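Local coordinates for protein cell division GTPase FtsZ, diverged (Clostridium botulinum C, PDB 3V3T) that belongs to the tubulin/FtsZ family of GTPase-fold proteins as a diverged, TubZ-like member, at residues D257-A260 with I261-I264. The protein carries 1 engineered substitution. Residues are numbered along the deposited sequence; the frame is centred on the assembly and turned at random.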
ATOM      1  N   ASP A 257      16.626 -15.492  15.485  1.00 61.80           N
ATOM      2  CA  ASP A 257      17.220 -16.342  14.472  1.00 54.77           C
ATOM      3  C   ASP A 257      16.727 -15.884  13.105  1.00 50.94           C
ATOM      4  O   ASP A 257      15.602 -16.180  12.702  1.00 51.23           O
ATOM      5  CB  ASP A 257      16.819 -17.795  14.722  1.00 56.84           C
ATOM      6  CG  ASP A 257      17.267 -18.726  13.614  1.00 66.17           C
ATOM      7  OD1 ASP A 257      18.104 -18.310  12.790  1.00 63.60           O
ATOM      8  OD2 ASP A 257      16.794 -19.884  13.582  1.00 79.62           O
ATOM      9  N   VAL A 258      17.574 -15.160  12.388  1.00 56.97           N
ATOM     10  CA  VAL A 258      17.181 -14.574  11.111  1.00 56.94           C
ATOM     11  C   VAL A 258      16.910 -15.632  10.046  1.00 56.39           C
ATOM     12  O   VAL A 258      16.118 -15.409   9.134  1.00 56.39           O
ATOM     13  CB  VAL A 258      18.239 -13.587  10.612  1.00 58.23           C
ATOM     14  CG1 VAL A 258      18.166 -13.450   9.111  1.00 62.53           C
ATOM     15  CG2 VAL A 258      18.052 -12.240  11.289  1.00 55.56           C
ATOM     16  N   GLU A 259      17.552 -16.789  10.163  1.00 57.60           N
ATOM     17  CA  GLU A 259      17.314 -17.862   9.200  1.00 66.16           C
ATOM     18  C   GLU A 259      15.913 -18.464   9.345  1.00 60.87           C
ATOM     19  O   GLU A 259      15.332 -18.938   8.373  1.00 60.25           O
ATOM     20  CB  GLU A 259      18.380 -18.958   9.299  1.00 73.01           C
ATOM     21  CG  GLU A 259      18.642 -19.651   7.968  1.00 80.61           C
ATOM     22  CD  GLU A 259      19.143 -18.685   6.896  1.00 86.95           C
ATOM     23  OE1 GLU A 259      19.798 -17.675   7.250  1.00 88.08           O
ATOM     24  OE2 GLU A 259      18.879 -18.934   5.699  1.00 85.26           O
ATOM     25  N   ALA A 260      15.370 -18.444  10.558  1.00 54.53           N
ATOM     26  CA  ALA A 260      14.023 -18.951  10.785  1.00 50.28           C
ATOM     27  C   ALA A 260      12.953 -17.989  10.262  1.00 49.66           C
ATOM     28  O   ALA A 260      11.874 -18.413   9.868  1.00 55.40           O
ATOM     29  CB  ALA A 260      13.802 -19.249  12.268  1.00 51.00           C
ATOM     30  N   ILE A 261      13.248 -16.694  10.268  1.00 56.07           N
ATOM     31  CA  ILE A 261      12.311 -15.711   9.746  1.00 45.46           C
ATOM     32  C   ILE A 261      12.226 -15.857   8.241  1.00 46.17           C
ATOM     33  O   ILE A 261      11.142 -15.843   7.674  1.00 51.50           O
ATOM     34  CB  ILE A 261      12.738 -14.264  10.086  1.00 45.76           C
ATOM     35  CG1 ILE A 261      12.661 -14.021  11.597  1.00 42.96           C
ATOM     36  CG2 ILE A 261      11.887 -13.240   9.302  1.00 36.46           C
ATOM     37  CD1 ILE A 261      13.140 -12.659  12.019  1.00 41.45           C
ATOM     38  N   LYS A 262      13.382 -15.983   7.600  1.00 49.37           N
ATOM     39  CA  LYS A 262      13.445 -16.177   6.158  1.00 49.47           C
ATOM     40  C   LYS A 262      12.715 -17.464   5.791  1.00 56.58           C
ATOM     41  O   LYS A 262      12.085 -17.574   4.738  1.00 59.98           O
ATOM     42  CB  LYS A 262      14.904 -16.243   5.704  1.00 52.46           C
ATOM     43  CG  LYS A 262      15.666 -14.934   5.871  1.00 49.20           C
ATOM     44  CD  LYS A 262      17.145 -15.104   5.560  1.00 56.12           C
ATOM     45  CE  LYS A 262      17.894 -13.791   5.742  1.00 61.34           C
ATOM     46  NZ  LYS A 262      19.376 -13.923   5.587  1.00 67.42           N
ATOM     47  N   SER A 263      12.786 -18.435   6.689  1.00 58.17           N
ATOM     48  CA  SER A 263      12.146 -19.717   6.464  1.00 58.46           C
ATOM     49  C   SER A 263      10.633 -19.554   6.317  1.00 52.76           C
ATOM     50  O   SER A 263       9.993 -20.224   5.498  1.00 53.93           O
ATOM     51  CB  SER A 263      12.483 -20.676   7.605  1.00 58.29           C
ATOM     52  OG  SER A 263      11.762 -21.885   7.476  1.00 70.06           O
ATOM     53  N   ILE A 264      10.058 -18.658   7.103  1.00 46.41           N
ATOM     54  CA  ILE A 264       8.614 -18.484   7.061  1.00 45.93           C
ATOM     55  C   ILE A 264       8.191 -17.398   6.075  1.00 47.99           C
ATOM     56  O   ILE A 264       7.168 -17.523   5.403  1.00 44.72           O
ATOM     57  CB  ILE A 264       8.046 -18.157   8.446  1.00 50.12           C
ATOM     58  CG1 ILE A 264       8.353 -19.287   9.432  1.00 51.45           C
ATOM     59  CG2 ILE A 264       6.542 -17.975   8.367  1.00 49.26           C
ATOM     60  CD1 ILE A 264       7.523 -20.512   9.186  1.00 49.88           C
TER
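With CG set beside its own backbone N (chi1 -67°) and the chain fully extended beyond it, Lys262 runs straight back along the first turn of helix 258-265 to Val258, whose CG1 lies anti to the backbone N and meets it. This short helix links strands 247-252 and 270-275 in a beta-alpha-beta unit of the TubZ-like C-terminal domain. The two side chains cross at a slant: Val258 CG1 is 3.4 Å from Lys262 CE, and nearer the backbone Lys262 CG packs 3.3 Å from Val258 O. That carbonyl also accepts the straightest bond of the turn, from Lys262 N at 3.2 Å (168° at the hydrogen), and a weak one from Ile261 N. Glu259 also approaches the end of the lysine: it bends at chi2 (61°) and carries its carboxylate round toward the ammonium group; Glu259 OE1 and Lys262 NZ stay 4.1 Å apart, too far for a salt bridge, though the opposite charges probably still attract. Tyr267 touches both of these side chains. Toward the neighbouring elements the helix presents Ile261, which touches Ile250 of strand 247-252 and Ile224 and Leu228 of helix 224-233, and Ile264, which reaches Leu232. One residue on from the Lys262 bond, Ser263 N bonds to Glu259 O at 3.1 Å. The helix starts at Asp257, the N-cap residue, where OD1 takes a weak capping bond from Glu259 N, 3.1 Å away.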